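Local structure of alpha-glucosidase ([Eubacterium] rectale, 6PNR) at residues R18-S23 with I209-A214; P138-D143 with T495-N500; K303-I308 with L380-D385; H610-Y615 with Y643-Y648. The protein probably hydrolyses alpha-linked sulfoquinovosides, releasing the sulfonated sugar from sulfolipid derivatives, as a retaining glycosidase of family 31. All blocks are in the same frame, centred on the assembly; numbering follows the deposited sequence.

Four contacts illustrate how a multidomain glycosidase is held together. Contact 1 packs two N-terminal antiparallel sheets, contact 2 ties a loop from the N-terminal half to a loop of the TIM barrel, contact 3 lies within that barrel, and contact 4 joins two sheets of the C-terminal domain. Contacts 1 and 2 interleave along the chain, contact 3 is nested inside the loop that contact 2 closes, and contact 4 follows last. Contacts 1 and 3 stand on opposite sides of the chain's centre, with centres 52 Å apart, whereas contacts 2 and 4 are 28 Å apart. Contact 2 joins segments 352 residues apart, and its T495 side chain lies about 8 Å from the bound inhibitor.

Contact 1: R18-S23 with I209-A214; sequences RILEHS and IRIECA
I211 of 209-214 is met by two neighbours of the other strand, I19 and L20, and its two branches divide the work. I211 CG2 meets I19 CD1 at 3.9 Å, while I211 CD1 meets L20 CD1 at 4.0 Å. In both pairs the side chains reach toward each other tip to tip, so the touching surface is made of methyl groups. I19 sends CG1 between its backbone N and carbonyl carbon (chi1 66°), which carries CD1 toward I211, and L20 swings CG beside its backbone N (chi1 -69°).

Two consecutive residues can point the same way because I19 and L20 form a classic beta bulge opposite L12. On the side facing away from I211, R18 NE and E21 OE1 make a salt bridge of 3.2 Å. E21 OE2 is met by S23 OG on its anti side, but 33° out of the carboxylate plane. On the second strand, R210 and E212 form a similar charged pair, directed away from the first strand and shared with Y179.

Strand 17-22 ends a three-stranded antiparallel sheet, and strand 208-213 runs within an eight-stranded one. Isoleucine and leucine tips meeting between stacked sheets are characteristic of a beta sandwich, here in the N-terminal region of a family 31 enzyme, with a classic bulge turning both I19 and L20 to I211.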
loop_
_atom_site.group_PDB
_atom_site.type_symbol
_atom_site.label_atom_id
_atom_site.label_comp_id
_atom_site.label_asym_id
_atom_site.label_seq_id
_atom_site.Cartn_x
_atom_site.Cartn_y
_atom_site.Cartn_z
ATOM N N ARG A 18 5.324 19.147 30.641
ATOM C CA ARG A 18 5.931 17.831 30.791
ATOM C C ARG A 18 6.203 17.245 29.407
ATOM O O ARG A 18 5.278 17.103 28.601
ATOM C CB ARG A 18 5.008 16.920 31.599
ATOM C CG ARG A 18 5.642 15.617 32.062
ATOM C CD ARG A 18 4.666 14.750 32.856
ATOM N NE ARG A 18 3.429 14.484 32.121
ATOM C CZ ARG A 18 2.263 15.068 32.385
ATOM N NH1 ARG A 18 2.174 15.947 33.375
ATOM N NH2 ARG A 18 1.187 14.772 31.663
ATOM N N ILE A 19 7.461 16.913 29.121
ATOM C CA ILE A 19 7.799 16.311 27.834
ATOM C C ILE A 19 8.163 14.832 27.938
ATOM O O ILE A 19 8.078 14.123 26.922
ATOM C CB ILE A 19 8.924 17.084 27.115
ATOM C CG1 ILE A 19 10.231 16.995 27.886
ATOM C CG2 ILE A 19 8.535 18.536 26.881
ATOM C CD1 ILE A 19 11.424 17.447 27.062
ATOM N N LEU A 20 8.564 14.340 29.106
ATOM C CA LEU A 20 8.852 12.923 29.287
ATOM C C LEU A 20 8.134 12.410 30.522
ATOM O O LEU A 20 8.038 13.113 31.533
ATOM C CB LEU A 20 10.357 12.643 29.440
ATOM C CG LEU A 20 11.269 12.831 28.227
ATOM C CD1 LEU A 20 12.662 12.313 28.534
ATOM C CD2 LEU A 20 10.698 12.122 26.991
ATOM N N GLU A 21 7.649 11.176 30.444
ATOM C CA GLU A 21 7.051 10.533 31.604
ATOM C C GLU A 21 7.230 9.031 31.497
ATOM O O GLU A 21 7.086 8.459 30.412
ATOM C CB GLU A 21 5.562 10.869 31.736
ATOM C CG GLU A 21 4.896 10.202 32.935
ATOM C CD GLU A 21 3.406 10.474 33.008
ATOM O OE1 GLU A 21 2.912 11.328 32.236
ATOM O OE2 GLU A 21 2.728 9.829 33.837
ATOM N N HIS A 22 7.567 8.404 32.620
ATOM C CA HIS A 22 7.469 6.959 32.762
ATOM C C HIS A 22 6.740 6.641 34.055
ATOM O O HIS A 22 7.243 6.935 35.142
ATOM C CB HIS A 22 8.827 6.265 32.768
ATOM C CG HIS A 22 8.714 4.784 32.953
ATOM N ND1 HIS A 22 8.588 3.907 31.895
ATOM C CD2 HIS A 22 8.646 4.027 34.076
ATOM C CE1 HIS A 22 8.478 2.673 32.356
ATOM N NE2 HIS A 22 8.510 2.719 33.677
ATOM N N SER A 23 5.563 6.038 33.932
ATOM C CA SER A 23 4.864 5.423 35.048
ATOM C C SER A 23 4.341 4.082 34.567
ATOM O O SER A 23 4.451 3.745 33.385
ATOM C CB SER A 23 3.724 6.307 35.566
ATOM O OG SER A 23 2.852 6.678 34.514
ATOM N N ILE A 209 19.742 9.543 23.507
ATOM C CA ILE A 209 18.761 10.520 23.063
ATOM C C ILE A 209 19.141 11.853 23.687
ATOM O O ILE A 209 19.478 11.915 24.877
ATOM C CB ILE A 209 17.324 10.099 23.422
ATOM C CG1 ILE A 209 16.906 8.907 22.538
ATOM C CG2 ILE A 209 16.352 11.289 23.272
ATOM C CD1 ILE A 209 15.522 8.332 22.826
ATOM N N ARG A 210 19.122 12.902 22.870
ATOM C CA ARG A 210 19.550 14.239 23.246
ATOM C C ARG A 210 18.363 15.182 23.123
ATOM O O ARG A 210 17.636 15.143 22.123
ATOM C CB ARG A 210 20.705 14.687 22.348
ATOM C CG ARG A 210 21.237 16.053 22.632
ATOM C CD ARG A 210 22.338 16.392 21.647
ATOM N NE ARG A 210 22.798 17.749 21.862
ATOM C CZ ARG A 210 23.857 18.058 22.602
ATOM N NH1 ARG A 210 24.572 17.087 23.168
ATOM N NH2 ARG A 210 24.205 19.331 22.761
ATOM N N ILE A 211 18.142 15.994 24.150
ATOM C CA ILE A 211 17.036 16.944 24.178
ATOM C C ILE A 211 17.587 18.294 24.609
ATOM O O ILE A 211 18.273 18.390 25.631
ATOM C CB ILE A 211 15.915 16.503 25.134
ATOM C CG1 ILE A 211 15.478 15.066 24.852
ATOM C CG2 ILE A 211 14.745 17.464 25.029
ATOM C CD1 ILE A 211 14.343 14.580 25.761
ATOM N N GLU A 212 17.283 19.335 23.846
ATOM C CA GLU A 212 17.837 20.645 24.136
ATOM C C GLU A 212 16.777 21.704 23.876
ATOM O O GLU A 212 16.122 21.678 22.830
ATOM C CB GLU A 212 19.095 20.869 23.290
ATOM C CG GLU A 212 19.859 22.122 23.591
ATOM C CD GLU A 212 21.322 22.045 23.141
ATOM O OE1 GLU A 212 21.676 21.180 22.297
ATOM O OE2 GLU A 212 22.120 22.853 23.655
ATOM N N CYS A 213 16.598 22.628 24.821
ATOM C CA CYS A 213 15.545 23.636 24.726
ATOM C C CYS A 213 16.135 25.030 24.531
ATOM O O CYS A 213 17.339 25.254 24.636
ATOM C CB CYS A 213 14.632 23.597 25.967
ATOM S SG CYS A 213 15.382 24.245 27.528
ATOM N N ALA A 214 15.259 25.981 24.223
ATOM C CA ALA A 214 15.695 27.352 24.020
ATOM C C ALA A 214 14.478 28.263 24.051
ATOM O O ALA A 214 13.344 27.827 23.831
ATOM C CB ALA A 214 16.468 27.525 22.703
#

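Contact 2: P138-D143 with T495-N500; sequences PGVGRD and TSLFDN. With SO4 (sulfate ion), chain E.
S496 OG, one residue along from the T495 that touches V140, is gripped twice: it gives its proton to N500 O at 2.6 Å, the donor tilted 27° from the carbonyl plane, and it is also bonded to N531 ND2. The bond to N500 reaches across the base of a type I' turn, L497 to N500, which N500 N closes on L497 O at 2.9 Å. At the turn, F498 N delivers a nearly straight bond (171°) to sulfate O1 at 2.9 Å; R527 holds the same ion, which probably came from the crystallisation liquor.

Across the contact everything is apolar. T495 turns CG2 anti to its backbone N, presenting a methyl that lies against V140 CG1 at 4.0 Å as the two side chains pass at a slant. V140 CG1 also approaches L497 CD1, at 4.3 Å. On the loop of V140, R142 folds back so that NE meets P138 O from above the carbonyl plane at 2.9 Å, while NH1 and NH2 reach H466 O, S122 OG and N164 O.

Each loop thus secures its shape with its own polar bonds and offers only methyl groups to the other. The side chain of T495 lies about 8 Å from the bound inhibitor, and the apolar seam lies on the loop that follows Y494 of the inhibitor pocket.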
loop_
_atom_site.group_PDB
_atom_site.type_symbol
_atom_site.label_atom_id
_atom_site.label_comp_id
_atom_site.label_asym_id
_atom_site.label_seq_id
_atom_site.Cartn_x
_atom_site.Cartn_y
_atom_site.Cartn_z
ATOM N N PRO A 138 13.588 9.429 -3.537
ATOM C CA PRO A 138 12.409 10.023 -2.894
ATOM C C PRO A 138 11.094 9.681 -3.569
ATOM O O PRO A 138 10.036 10.034 -3.031
ATOM C CB PRO A 138 12.696 11.527 -2.997
ATOM C CG PRO A 138 13.433 11.628 -4.309
ATOM C CD PRO A 138 14.330 10.415 -4.343
ATOM N N GLY A 139 11.118 9.020 -4.716
ATOM C CA GLY A 139 9.902 8.739 -5.455
ATOM C C GLY A 139 9.716 9.693 -6.626
ATOM O O GLY A 139 10.126 10.860 -6.590
ATOM N N VAL A 140 9.104 9.185 -7.690
ATOM C CA VAL A 140 8.688 9.995 -8.831
ATOM C C VAL A 140 7.180 10.162 -8.752
ATOM O O VAL A 140 6.433 9.181 -8.878
ATOM C CB VAL A 140 9.089 9.357 -10.168
ATOM C CG1 VAL A 140 8.629 10.248 -11.310
ATOM C CG2 VAL A 140 10.600 9.124 -10.219
ATOM N N GLY A 141 6.727 11.403 -8.551
ATOM C CA GLY A 141 5.302 11.633 -8.403
ATOM C C GLY A 141 4.891 11.713 -6.945
ATOM O O GLY A 141 4.325 12.728 -6.514
ATOM N N ARG A 142 5.149 10.639 -6.187
ATOM C CA ARG A 142 5.015 10.637 -4.725
ATOM C C ARG A 142 3.572 10.860 -4.287
ATOM O O ARG A 142 3.316 11.309 -3.161
ATOM C CB ARG A 142 5.932 11.687 -4.081
ATOM C CG ARG A 142 7.399 11.573 -4.474
ATOM C CD ARG A 142 8.266 12.709 -3.851
ATOM N NE ARG A 142 8.513 12.473 -2.427
ATOM C CZ ARG A 142 7.882 13.121 -1.457
ATOM N NH1 ARG A 142 6.990 14.046 -1.768
ATOM N NH2 ARG A 142 8.136 12.845 -0.189
ATOM N N ASP A 143 2.623 10.533 -5.168
ATOM C CA ASP A 143 1.207 10.801 -4.922
ATOM C C ASP A 143 0.413 9.710 -5.631
ATOM O O ASP A 143 0.281 9.735 -6.856
ATOM C CB ASP A 143 0.845 12.202 -5.414
ATOM C CG ASP A 143 -0.653 12.535 -5.285
ATOM O OD1 ASP A 143 -1.496 11.640 -5.061
ATOM O OD2 ASP A 143 -0.990 13.722 -5.453
ATOM N N THR A 495 12.900 15.396 -13.488
ATOM C CA THR A 495 12.441 14.085 -13.964
ATOM C C THR A 495 11.338 14.225 -15.011
ATOM O O THR A 495 10.248 14.722 -14.709
ATOM C CB THR A 495 11.926 13.231 -12.805
ATOM O OG1 THR A 495 12.867 13.251 -11.719
ATOM C CG2 THR A 495 11.699 11.764 -13.284
ATOM N N SER A 496 11.608 13.764 -16.225
ATOM C CA SER A 496 10.604 13.685 -17.280
ATOM C C SER A 496 10.384 12.217 -17.613
ATOM O O SER A 496 11.309 11.538 -18.073
ATOM C CB SER A 496 11.023 14.470 -18.524
ATOM O OG SER A 496 10.095 14.269 -19.597
ATOM N N LEU A 497 9.168 11.737 -17.351
ATOM C CA LEU A 497 8.737 10.378 -17.636
ATOM C C LEU A 497 7.234 10.388 -17.899
ATOM O O LEU A 497 6.525 11.299 -17.475
ATOM C CB LEU A 497 9.039 9.433 -16.461
ATOM C CG LEU A 497 10.473 9.191 -16.003
ATOM C CD1 LEU A 497 10.473 8.346 -14.731
ATOM C CD2 LEU A 497 11.259 8.502 -17.086
ATOM N N PHE A 498 6.752 9.360 -18.601
ATOM C CA PHE A 498 5.317 9.044 -18.680
ATOM C C PHE A 498 4.476 10.240 -19.138
ATOM O O PHE A 498 3.473 10.600 -18.514
ATOM C CB PHE A 498 4.826 8.510 -17.328
ATOM C CG PHE A 498 5.638 7.345 -16.805
ATOM C CD1 PHE A 498 5.859 6.226 -17.593
ATOM C CD2 PHE A 498 6.189 7.381 -15.537
ATOM C CE1 PHE A 498 6.600 5.155 -17.129
ATOM C CE2 PHE A 498 6.947 6.314 -15.063
ATOM C CZ PHE A 498 7.153 5.200 -15.858
ATOM N N ASP A 499 4.916 10.887 -20.219
ATOM C CA ASP A 499 4.236 12.024 -20.846
ATOM C C ASP A 499 4.315 13.309 -20.032
ATOM O O ASP A 499 3.539 14.247 -20.263
ATOM C CB ASP A 499 2.767 11.707 -21.148
ATOM C CG ASP A 499 2.614 10.471 -22.014
ATOM O OD1 ASP A 499 3.365 10.363 -23.011
ATOM O OD2 ASP A 499 1.769 9.608 -21.676
ATOM N N ASN A 500 5.240 13.400 -19.097
ATOM C CA ASN A 500 5.410 14.616 -18.306
ATOM C C ASN A 500 6.682 15.318 -18.771
ATOM O O ASN A 500 7.786 14.842 -18.497
ATOM C CB ASN A 500 5.471 14.258 -16.826
ATOM C CG ASN A 500 5.376 15.465 -15.923
ATOM O OD1 ASN A 500 4.739 16.460 -16.265
ATOM N ND2 ASN A 500 5.998 15.374 -14.747
HETATM S S SO4 E . 7.764 7.125 -21.424
HETATM O O1 SO4 E . 8.403 7.527 -20.172
HETATM O O2 SO4 E . 7.534 5.682 -21.378
HETATM O O3 SO4 E . 6.499 7.851 -21.556
HETATM O O4 SO4 E . 8.606 7.465 -22.567
#

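Contact 3: K303-I308 with L380-D385; sequences KKIKEI and LGIGID
In the TIM barrel, I305 of helix 301-310 packs against the loop of I382, G383 and I384 that leads into strand 386-389, the neighbour of strand 314-319 in the parallel sheet. One isoleucine supplies the whole of the helix side. Its CG2, held anti to the backbone N, presses on G383 O at 3.5 Å, while CD1, at the end of the other branch, meets I382 O at 3.6 Å and I384 CG1 at 3.9 Å, the side chains of I305 and I384 lying askew to each other. The side chain of I382 adds only a looser touch, through CG1.

A type I turn from L380 to G383 bends the chain as it leaves helix 365-380; G383 N closes it on L380 O at 3.0 Å. G383 takes a positive phi of 93°, a conformation that suits glycine, and the lack of a side chain there lets I305 approach the backbone closely.

Further in, I305 and I384 both rest on F315 of strand 314-319, to which D385 is joined by backbone hydrogen bonding. W275 covers I382 and I384, and I308, one turn along from I305, packs on F254 and L257 of helix 250-262.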
loop_
_atom_site.group_PDB
_atom_site.type_symbol
_atom_site.label_atom_id
_atom_site.label_comp_id
_atom_site.label_asym_id
_atom_site.label_seq_id
_atom_site.Cartn_x
_atom_site.Cartn_y
_atom_site.Cartn_z
ATOM N N LYS A 303 42.679 23.407 -20.241
ATOM C CA LYS A 303 42.942 24.642 -20.969
ATOM C C LYS A 303 41.672 25.482 -21.113
ATOM O O LYS A 303 41.699 26.706 -20.916
ATOM C CB LYS A 303 43.535 24.290 -22.342
ATOM C CG LYS A 303 44.258 25.432 -23.030
ATOM C CD LYS A 303 44.937 24.979 -24.327
ATOM C CE LYS A 303 45.712 26.138 -24.973
ATOM N NZ LYS A 303 46.448 25.745 -26.213
ATOM N N LYS A 304 40.550 24.842 -21.468
ATOM C CA LYS A 304 39.289 25.567 -21.621
ATOM C C LYS A 304 38.856 26.204 -20.312
ATOM O O LYS A 304 38.344 27.329 -20.301
ATOM C CB LYS A 304 38.187 24.633 -22.114
ATOM C CG LYS A 304 38.441 23.989 -23.463
ATOM C CD LYS A 304 38.192 24.985 -24.580
ATOM C CE LYS A 304 37.915 24.267 -25.889
ATOM N NZ LYS A 304 39.057 23.391 -26.272
ATOM N N ILE A 305 39.027 25.483 -19.198
ATOM C CA ILE A 305 38.677 26.041 -17.895
ATOM C C ILE A 305 39.467 27.316 -17.627
ATOM O O ILE A 305 38.910 28.323 -17.165
ATOM C CB ILE A 305 38.883 24.986 -16.792
ATOM C CG1 ILE A 305 37.813 23.891 -16.922
ATOM C CG2 ILE A 305 38.814 25.641 -15.419
ATOM C CD1 ILE A 305 38.060 22.667 -16.060
ATOM N N LYS A 306 40.769 27.309 -17.935
ATOM C CA LYS A 306 41.569 28.519 -17.735
ATOM C C LYS A 306 41.018 29.680 -18.552
ATOM O O LYS A 306 40.902 30.804 -18.048
ATOM C CB LYS A 306 43.031 28.267 -18.107
ATOM C CG LYS A 306 43.807 27.376 -17.143
ATOM C CD LYS A 306 45.194 27.061 -17.715
ATOM C CE LYS A 306 46.077 26.323 -16.714
ATOM N NZ LYS A 306 47.364 25.883 -17.340
ATOM N N GLU A 307 40.643 29.417 -19.809
ATOM C CA GLU A 307 40.136 30.483 -20.669
ATOM C C GLU A 307 38.876 31.115 -20.094
ATOM O O GLU A 307 38.763 32.345 -20.032
ATOM C CB GLU A 307 39.859 29.949 -22.072
ATOM C CG GLU A 307 41.058 29.332 -22.752
ATOM C CD GLU A 307 40.693 28.715 -24.091
ATOM O OE1 GLU A 307 39.557 28.959 -24.565
ATOM O OE2 GLU A 307 41.537 27.986 -24.661
ATOM N N ILE A 308 37.907 30.293 -19.672
ATOM C CA ILE A 308 36.674 30.905 -19.189
ATOM C C ILE A 308 36.885 31.536 -17.812
ATOM O O ILE A 308 36.219 32.524 -17.476
ATOM C CB ILE A 308 35.497 29.901 -19.193
ATOM C CG1 ILE A 308 35.708 28.782 -18.182
ATOM C CG2 ILE A 308 35.270 29.326 -20.586
ATOM C CD1 ILE A 308 34.469 27.965 -17.957
ATOM N N LEU A 380 39.404 18.889 -8.533
ATOM C CA LEU A 380 40.124 20.095 -8.126
ATOM C C LEU A 380 41.427 20.259 -8.903
ATOM O O LEU A 380 41.818 21.383 -9.246
ATOM C CB LEU A 380 40.410 20.058 -6.625
ATOM C CG LEU A 380 39.215 20.062 -5.673
ATOM C CD1 LEU A 380 39.594 19.470 -4.309
ATOM C CD2 LEU A 380 38.676 21.489 -5.530
ATOM N N GLY A 381 42.111 19.150 -9.186
ATOM C CA GLY A 381 43.399 19.196 -9.858
ATOM C C GLY A 381 43.385 19.769 -11.265
ATOM O O GLY A 381 44.446 20.142 -11.774
ATOM N N ILE A 382 42.225 19.837 -11.922
ATOM C CA ILE A 382 42.169 20.465 -13.235
ATOM C C ILE A 382 41.484 21.824 -13.187
ATOM O O ILE A 382 41.199 22.406 -14.239
ATOM C CB ILE A 382 41.511 19.557 -14.296
ATOM C CG1 ILE A 382 40.047 19.269 -13.981
ATOM C CG2 ILE A 382 42.257 18.243 -14.447
ATOM C CD1 ILE A 382 39.369 18.443 -15.080
ATOM N N GLY A 383 41.206 22.348 -11.998
ATOM C CA GLY A 383 40.660 23.687 -11.884
ATOM C C GLY A 383 39.151 23.779 -11.825
ATOM O O GLY A 383 38.601 24.864 -12.053
ATOM N N ILE A 384 38.465 22.683 -11.532
ATOM C CA ILE A 384 37.023 22.721 -11.317
ATOM C C ILE A 384 36.764 23.300 -9.932
ATOM O O ILE A 384 37.369 22.867 -8.943
ATOM C CB ILE A 384 36.418 21.316 -11.481
ATOM C CG1 ILE A 384 36.523 20.855 -12.957
ATOM C CG2 ILE A 384 34.988 21.301 -11.005
ATOM C CD1 ILE A 384 36.032 19.412 -13.216
ATOM N N ASP A 385 35.887 24.301 -9.864
ATOM C CA ASP A 385 35.633 25.070 -8.650
ATOM C C ASP A 385 34.326 24.703 -7.952
ATOM O O ASP A 385 33.968 25.328 -6.951
ATOM C CB ASP A 385 35.654 26.556 -8.979
ATOM C CG ASP A 385 37.069 27.069 -9.190
ATOM O OD1 ASP A 385 37.940 26.730 -8.358
ATOM O OD2 ASP A 385 37.315 27.777 -10.194
#

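Contact 4: H610-Y615 with Y643-Y648; sequences HEWDVY and YTPAFY. With SO4 (sulfate ion), chain G.
W612 meets P645 obliquely, and its side chain can be followed outward from the strand. CB starts the contact, resting 3.7 Å from P645 CG. W612 CG is 3.9 Å from P645 CG, and CD1 reaches both P645 CG, at 3.8 Å, and P645 CB. With CG anti to the backbone N (chi1 -165°), the indole runs on past the proline, where its rings meet Y605 edge-to-face and it touches E606.

Two residues further, V614 points to the same side. Its CG2 touches P645 CB at 4.0 Å, and CG1 comes at the F647 ring from the opposite direction, 3.8 Å from CE1. This is sheet-on-sheet packing in the C-terminal domain of the family 31 enzyme: strand 611-616 pairs antiparallel with 633-638, and strand 646-649 belongs to a six-stranded antiparallel sheet. The partner strand joins in, since I635 touches both V614 and F647, while L600 of strand 599-601 reaches V614.

E611 and D613 point away from P645 and F647. At the start of the strand, a sulfate ion, probably from the crystallisation liquor, sits by the backbone: E611 N donates to sulfate O3 at 2.8 Å, with an N-H...O angle of 144°. H610, just before it, turns its ring edge to sulfate O4 and bonds E640 through ND1.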
loop_
_atom_site.group_PDB
_atom_site.type_symbol
_atom_site.label_atom_id
_atom_site.label_comp_id
_atom_site.label_asym_id
_atom_site.label_seq_id
_atom_site.Cartn_x
_atom_site.Cartn_y
_atom_site.Cartn_z
ATOM N N HIS A 610 -2.409 34.489 -12.612
ATOM C CA HIS A 610 -2.136 35.908 -12.779
ATOM C C HIS A 610 -2.196 36.671 -11.469
ATOM O O HIS A 610 -1.764 37.828 -11.423
ATOM C CB HIS A 610 -3.119 36.525 -13.785
ATOM C CG HIS A 610 -3.138 35.814 -15.101
ATOM N ND1 HIS A 610 -2.366 36.207 -16.172
ATOM C CD2 HIS A 610 -3.801 34.703 -15.503
ATOM C CE1 HIS A 610 -2.567 35.381 -17.183
ATOM N NE2 HIS A 610 -3.433 34.459 -16.803
ATOM N N GLU A 611 -2.711 36.061 -10.410
ATOM C CA GLU A 611 -2.693 36.655 -9.087
ATOM C C GLU A 611 -2.400 35.540 -8.094
ATOM O O GLU A 611 -2.448 34.358 -8.435
ATOM C CB GLU A 611 -4.015 37.370 -8.780
ATOM C CG GLU A 611 -5.162 36.441 -8.458
ATOM C CD GLU A 611 -6.514 37.134 -8.508
ATOM O OE1 GLU A 611 -6.612 38.190 -9.167
ATOM O OE2 GLU A 611 -7.477 36.621 -7.894
ATOM N N TRP A 612 -2.069 35.914 -6.860
ATOM C CA TRP A 612 -1.677 34.913 -5.872
ATOM C C TRP A 612 -2.133 35.365 -4.490
ATOM O O TRP A 612 -1.970 36.535 -4.140
ATOM C CB TRP A 612 -0.155 34.676 -5.900
ATOM C CG TRP A 612 0.284 33.417 -5.173
ATOM C CD1 TRP A 612 1.013 33.343 -4.015
ATOM C CD2 TRP A 612 0.018 32.060 -5.563
ATOM N NE1 TRP A 612 1.210 32.024 -3.659
ATOM C CE2 TRP A 612 0.612 31.219 -4.594
ATOM C CE3 TRP A 612 -0.655 31.475 -6.644
ATOM C CZ2 TRP A 612 0.546 29.824 -4.670
ATOM C CZ3 TRP A 612 -0.726 30.090 -6.718
ATOM C CH2 TRP A 612 -0.131 29.280 -5.735
ATOM N N ASP A 613 -2.734 34.442 -3.732
ATOM C CA ASP A 613 -3.134 34.708 -2.354
ATOM C C ASP A 613 -1.928 34.569 -1.436
ATOM O O ASP A 613 -1.182 33.591 -1.528
ATOM C CB ASP A 613 -4.231 33.736 -1.905
ATOM C CG ASP A 613 -5.532 33.907 -2.679
ATOM O OD1 ASP A 613 -5.835 35.042 -3.115
ATOM O OD2 ASP A 613 -6.257 32.902 -2.849
ATOM N N VAL A 614 -1.743 35.536 -0.538
ATOM C CA VAL A 614 -0.596 35.564 0.365
ATOM C C VAL A 614 -1.099 35.817 1.775
ATOM O O VAL A 614 -1.981 36.658 1.983
ATOM C CB VAL A 614 0.415 36.658 -0.044
ATOM C CG1 VAL A 614 1.612 36.690 0.910
ATOM C CG2 VAL A 614 0.859 36.479 -1.497
ATOM N N TYR A 615 -0.546 35.101 2.746
ATOM C CA TYR A 615 -0.730 35.458 4.143
ATOM C C TYR A 615 0.519 36.176 4.638
ATOM O O TYR A 615 1.614 35.605 4.622
ATOM C CB TYR A 615 -1.014 34.244 5.026
ATOM C CG TYR A 615 -1.024 34.651 6.486
ATOM C CD1 TYR A 615 -2.163 35.208 7.057
ATOM C CD2 TYR A 615 0.114 34.527 7.280
ATOM C CE1 TYR A 615 -2.180 35.610 8.383
ATOM C CE2 TYR A 615 0.108 34.931 8.613
ATOM C CZ TYR A 615 -1.047 35.469 9.155
ATOM O OH TYR A 615 -1.079 35.875 10.470
ATOM N N TYR A 643 6.920 38.157 -11.718
ATOM C CA TYR A 643 6.626 39.042 -10.595
ATOM C C TYR A 643 6.296 38.195 -9.372
ATOM O O TYR A 643 5.145 38.133 -8.927
ATOM C CB TYR A 643 5.502 40.011 -10.979
ATOM C CG TYR A 643 5.946 40.911 -12.110
ATOM C CD1 TYR A 643 6.600 42.114 -11.856
ATOM C CD2 TYR A 643 5.764 40.535 -13.436
ATOM C CE1 TYR A 643 7.035 42.927 -12.893
ATOM C CE2 TYR A 643 6.195 41.345 -14.475
ATOM C CZ TYR A 643 6.829 42.538 -14.197
ATOM O OH TYR A 643 7.255 43.343 -15.231
ATOM N N THR A 644 7.326 37.549 -8.830
ATOM C CA THR A 644 7.175 36.700 -7.656
ATOM C C THR A 644 6.413 37.441 -6.558
ATOM O O THR A 644 6.685 38.620 -6.309
ATOM C CB THR A 644 8.556 36.301 -7.119
ATOM O OG1 THR A 644 9.419 35.983 -8.214
ATOM C CG2 THR A 644 8.455 35.108 -6.177
ATOM N N PRO A 645 5.461 36.790 -5.879
ATOM C CA PRO A 645 4.864 37.413 -4.693
ATOM C C PRO A 645 5.902 37.586 -3.596
ATOM O O PRO A 645 6.151 36.664 -2.815
ATOM C CB PRO A 645 3.757 36.425 -4.303
ATOM C CG PRO A 645 3.411 35.752 -5.600
ATOM C CD PRO A 645 4.755 35.558 -6.252
ATOM N N ALA A 646 6.531 38.757 -3.545
ATOM C CA ALA A 646 7.647 39.010 -2.645
ATOM C C ALA A 646 7.434 40.343 -1.946
ATOM O O ALA A 646 7.021 41.323 -2.572
ATOM C CB ALA A 646 8.978 39.020 -3.393
ATOM N N PHE A 647 7.722 40.368 -0.648
ATOM C CA PHE A 647 7.488 41.528 0.199
ATOM C C PHE A 647 8.712 41.728 1.076
ATOM O O PHE A 647 9.385 40.761 1.441
ATOM C CB PHE A 647 6.230 41.335 1.070
ATOM C CG PHE A 647 5.010 40.919 0.284
ATOM C CD1 PHE A 647 4.867 39.609 -0.167
ATOM C CD2 PHE A 647 4.015 41.833 -0.012
ATOM C CE1 PHE A 647 3.769 39.226 -0.912
ATOM C CE2 PHE A 647 2.902 41.455 -0.747
ATOM C CZ PHE A 647 2.779 40.144 -1.199
ATOM N N TYR A 648 9.007 42.983 1.404
ATOM C CA TYR A 648 10.071 43.272 2.353
ATOM C C TYR A 648 9.543 44.156 3.480
ATOM O O TYR A 648 8.560 44.884 3.321
ATOM C CB TYR A 648 11.299 43.932 1.682
ATOM C CG TYR A 648 11.064 45.282 1.054
ATOM C CD1 TYR A 648 11.249 46.463 1.777
ATOM C CD2 TYR A 648 10.690 45.384 -0.279
ATOM C CE1 TYR A 648 11.037 47.706 1.178
ATOM C CE2 TYR A 648 10.483 46.599 -0.877
ATOM C CZ TYR A 648 10.657 47.760 -0.151
ATOM O OH TYR A 648 10.441 48.963 -0.779
HETATM S S SO4 G . -6.021 34.015 -11.496
HETATM O O1 SO4 G . -6.705 34.391 -10.256
HETATM O O2 SO4 G . -6.283 32.594 -11.760
HETATM O O3 SO4 G . -4.582 34.212 -11.350
HETATM O O4 SO4 G . -6.497 34.863 -12.595
#